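Inactivation-no-after-potential D protein (Drosophila melanogaster, PDB 5F67) probably scaffolds the phototransduction machinery of the fly eye, its third PDZ domain binding the tail of the TRP channel. Local coordinates at residues G50-L56 / V67-L73. Numbering follows the deposited sequence.
Sequences GIFISDL and VKVGDML
Met72 CG, anti to the backbone N (chi1 -170°) with the chain extended beyond it, is carried over the ring of Phe52, whose CG lies beside the backbone N and anti to the carbonyl carbon (chi1 -64°). The two side chains cross obliquely. Met72 CG lies over one face, 4.2 Å from the centroid of the Phe52 ring, in a CH-pi contact; Met72 SD stands obliquely farther along, a Met-aromatic pair. At the ring edge, Phe52 CD2 comes 3.6 Å from Gly70 O. Replacing Phe52 by an alanine removes the ring, and the Met72 chain would probably lose its flat partner and be freer to turn. Phe52 and Met72 form a single antiparallel bridge, a non-hydrogen-bonded pair flanked by Leu73 N to Ile51 O at 2.8 Å and by Ile53 N to Asp71 O. Gly70 N, inside the type II turn Lys68-Asp71, reaches Ile53 O at 2.8 Å. Asp71 steadies that turn, OD2 receiving Lys68 N at 3.0 Å from above the carboxylate plane; Arg25 and Thr106 also hold this carboxylate. Ile53 CG1 packs on Val67 CG1 at 3.9 Å, the two side chains crossing at about a right angle, and Val69 CG2 touches Leu56 CB. Farther along strand 50-56, Asp55 and Leu56 hydrogen-bond the bound peptide. Main-chain bonds backed by apolar side chains thus join this ligand-contacting strand to the start of strand 72-76 in the PDZ fold.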
ATOM      1  N   GLY A  50       2.426 -11.375  -5.271  1.00 14.95           N
ATOM      2  CA  GLY A  50       1.639 -10.692  -4.265  1.00 14.48           C
ATOM      3  C   GLY A  50       1.283  -9.294  -4.714  1.00 14.37           C
ATOM      4  O   GLY A  50       1.348  -8.988  -5.909  1.00 15.69           O
ATOM      5  N   ILE A  51       0.913  -8.445  -3.752  1.00 10.81           N
ATOM      6  CA  ILE A  51       0.461  -7.091  -4.044  1.00 10.02           C
ATOM      7  C   ILE A  51       1.601  -6.117  -3.768  1.00 14.86           C
ATOM      8  O   ILE A  51       2.205  -6.148  -2.691  1.00 14.10           O
ATOM      9  CB  ILE A  51      -0.740  -6.711  -3.155  1.00 10.31           C
ATOM     10  CG1 ILE A  51      -1.863  -7.744  -3.335  1.00 14.77           C
ATOM     11  CG2 ILE A  51      -1.228  -5.292  -3.471  1.00 13.84           C
ATOM     12  CD1 ILE A  51      -2.554  -7.693  -4.713  1.00 18.76           C
ATOM     13  N   PHE A  52       1.892  -5.250  -4.736  1.00 11.61           N
ATOM     14  CA  PHE A  52       2.995  -4.294  -4.598  1.00 14.69           C
ATOM     15  C   PHE A  52       2.524  -2.878  -4.869  1.00 13.16           C
ATOM     16  O   PHE A  52       1.667  -2.647  -5.716  1.00 12.63           O
ATOM     17  CB  PHE A  52       4.130  -4.642  -5.566  1.00 10.90           C
ATOM     18  CG  PHE A  52       4.767  -5.974  -5.289  1.00 11.00           C
ATOM     19  CD1 PHE A  52       4.227  -7.140  -5.818  1.00 13.07           C
ATOM     20  CD2 PHE A  52       5.898  -6.063  -4.491  1.00 17.13           C
ATOM     21  CE1 PHE A  52       4.805  -8.374  -5.557  1.00 14.06           C
ATOM     22  CE2 PHE A  52       6.494  -7.300  -4.229  1.00 14.82           C
ATOM     23  CZ  PHE A  52       5.943  -8.457  -4.766  1.00 17.74           C
ATOM     24  N   ILE A  53       3.075  -1.916  -4.139  1.00 13.35           N
ATOM     25  CA  ILE A  53       2.805  -0.515  -4.442  1.00 10.27           C
ATOM     26  C   ILE A  53       3.383  -0.208  -5.823  1.00 13.19           C
ATOM     27  O   ILE A  53       4.556  -0.494  -6.075  1.00 14.97           O
ATOM     28  CB  ILE A  53       3.464   0.423  -3.412  1.00 11.58           C
ATOM     29  CG1 ILE A  53       3.025   0.058  -1.989  1.00 16.73           C
ATOM     30  CG2 ILE A  53       3.150   1.892  -3.736  1.00 11.33           C
ATOM     31  CD1 ILE A  53       1.514   0.199  -1.756  1.00 16.39           C
ATOM     32  N   SER A  54       2.573   0.373  -6.708  1.00 10.89           N
ATOM     33  CA  SER A  54       2.991   0.609  -8.091  1.00 13.66           C
ATOM     34  C   SER A  54       3.097   2.093  -8.422  1.00 16.20           C
ATOM     35  O   SER A  54       3.725   2.474  -9.407  1.00 14.84           O
ATOM     36  CB  SER A  54       2.019  -0.066  -9.056  1.00 12.72           C
ATOM     37  OG  SER A  54       0.713   0.465  -8.905  1.00 14.53           O
ATOM     38  N   ASP A  55       2.467   2.937  -7.612  1.00 15.56           N
ATOM     39  CA  ASP A  55       2.605   4.368  -7.813  1.00 15.08           C
ATOM     40  C   ASP A  55       2.294   5.077  -6.518  1.00 12.46           C
ATOM     41  O   ASP A  55       1.692   4.509  -5.605  1.00 11.98           O
ATOM     42  CB  ASP A  55       1.705   4.870  -8.959  1.00 13.63           C
ATOM     43  CG  ASP A  55       2.269   6.103  -9.651  1.00 21.52           C
ATOM     44  OD1 ASP A  55       3.153   6.777  -9.078  1.00 20.25           O
ATOM     45  OD2 ASP A  55       1.833   6.403 -10.783  1.00 25.03           O
ATOM     46  N   LEU A  56       2.725   6.327  -6.433  1.00 12.12           N
ATOM     47  CA  LEU A  56       2.631   7.076  -5.193  1.00 13.20           C
ATOM     48  C   LEU A  56       2.345   8.508  -5.589  1.00 14.13           C
ATOM     49  O   LEU A  56       2.993   9.042  -6.496  1.00 17.36           O
ATOM     50  CB  LEU A  56       3.964   6.977  -4.442  1.00 17.28           C
ATOM     51  CG  LEU A  56       4.100   7.647  -3.084  1.00 23.23           C
ATOM     52  CD1 LEU A  56       3.244   6.921  -2.064  1.00 19.00           C
ATOM     53  CD2 LEU A  56       5.569   7.623  -2.681  1.00 20.83           C
ATOM     54  N   VAL A  67       5.849   5.405   2.451  1.00 14.60           N
ATOM     55  CA  VAL A  67       5.504   4.313   1.534  1.00 14.25           C
ATOM     56  C   VAL A  67       6.355   4.515   0.281  1.00 13.75           C
ATOM     57  O   VAL A  67       6.502   5.657  -0.180  1.00 16.19           O
ATOM     58  CB  VAL A  67       4.014   4.366   1.156  1.00 11.86           C
ATOM     59  CG1 VAL A  67       3.649   3.245   0.162  1.00 13.01           C
ATOM     60  CG2 VAL A  67       3.152   4.290   2.418  1.00 14.12           C
ATOM     61  N   LYS A  68       6.934   3.437  -0.254  1.00 12.81           N
ATOM     62  CA  LYS A  68       7.750   3.543  -1.463  1.00 15.79           C
ATOM     63  C   LYS A  68       7.170   2.700  -2.582  1.00 17.91           C
ATOM     64  O   LYS A  68       6.617   1.619  -2.331  1.00 16.36           O
ATOM     65  CB  LYS A  68       9.187   3.070  -1.207  1.00 15.13           C
ATOM     66  CG  LYS A  68       9.883   3.779  -0.066  1.00 21.44           C
ATOM     67  CD  LYS A  68       9.854   5.287  -0.242  1.00 39.60           C
ATOM     68  CE  LYS A  68      10.565   5.972   0.923  1.00 64.34           C
ATOM     69  NZ  LYS A  68      10.208   7.413   1.036  1.00 71.21           N
ATOM     70  N   VAL A  69       7.294   3.196  -3.812  1.00 15.07           N
ATOM     71  CA  VAL A  69       6.948   2.395  -4.984  1.00 13.21           C
ATOM     72  C   VAL A  69       7.799   1.132  -4.963  1.00 15.31           C
ATOM     73  O   VAL A  69       9.012   1.195  -4.723  1.00 17.19           O
ATOM     74  CB  VAL A  69       7.173   3.174  -6.301  1.00 18.21           C
ATOM     75  CG1 VAL A  69       6.944   2.278  -7.516  1.00 17.30           C
ATOM     76  CG2 VAL A  69       6.252   4.402  -6.361  1.00 18.75           C
ATOM     77  N   GLY A  70       7.161  -0.015  -5.199  1.00 15.69           N
ATOM     78  CA  GLY A  70       7.858  -1.291  -5.173  1.00 15.19           C
ATOM     79  C   GLY A  70       7.689  -2.046  -3.862  1.00 17.92           C
ATOM     80  O   GLY A  70       7.995  -3.239  -3.796  1.00 18.08           O
ATOM     81  N   ASP A  71       7.220  -1.365  -2.812  1.00 15.23           N
ATOM     82  CA  ASP A  71       7.025  -2.032  -1.516  1.00 14.01           C
ATOM     83  C   ASP A  71       5.980  -3.132  -1.648  1.00 12.58           C
ATOM     84  O   ASP A  71       4.984  -2.955  -2.361  1.00 13.51           O
ATOM     85  CB  ASP A  71       6.520  -1.052  -0.459  1.00 16.35           C
ATOM     86  CG  ASP A  71       7.609  -0.167   0.105  1.00 20.18           C
ATOM     87  OD1 ASP A  71       8.798  -0.371  -0.235  1.00 20.31           O
ATOM     88  OD2 ASP A  71       7.264   0.733   0.912  1.00 15.27           O
ATOM     89  N   MET A  72       6.182  -4.257  -0.966  1.00 11.87           N
ATOM     90  CA  MET A  72       5.147  -5.298  -0.953  1.00 10.03           C
ATOM     91  C   MET A  72       4.155  -4.983   0.155  1.00 16.04           C
ATOM     92  O   MET A  72       4.555  -4.663   1.270  1.00 14.10           O
ATOM     93  CB  MET A  72       5.770  -6.672  -0.709  1.00 11.26           C
ATOM     94  CG  MET A  72       4.821  -7.854  -0.911  1.00 14.21           C
ATOM     95  SD  MET A  72       5.663  -9.409  -0.506  1.00 23.09           S
ATOM     96  CE  MET A  72       4.409 -10.582  -1.060  1.00 30.84           C
ATOM     97  N   LEU A  73       2.865  -5.061  -0.156  1.00 10.77           N
ATOM     98  CA  LEU A  73       1.805  -4.779   0.808  1.00  9.97           C
ATOM     99  C   LEU A  73       1.364  -6.081   1.465  1.00 14.94           C
ATOM    100  O   LEU A  73       0.823  -6.979   0.792  1.00 14.86           O
ATOM    101  CB  LEU A  73       0.614  -4.111   0.096  1.00 10.86           C
ATOM    102  CG  LEU A  73      -0.599  -3.851   0.987  1.00 10.81           C
ATOM    103  CD1 LEU A  73      -0.276  -2.840   2.082  1.00 14.64           C
ATOM    104  CD2 LEU A  73      -1.784  -3.373   0.144  1.00 12.35           C
TER
HETATM  105  O   HOH W   1       0.934  -9.238  -0.903  1.00 14.84           O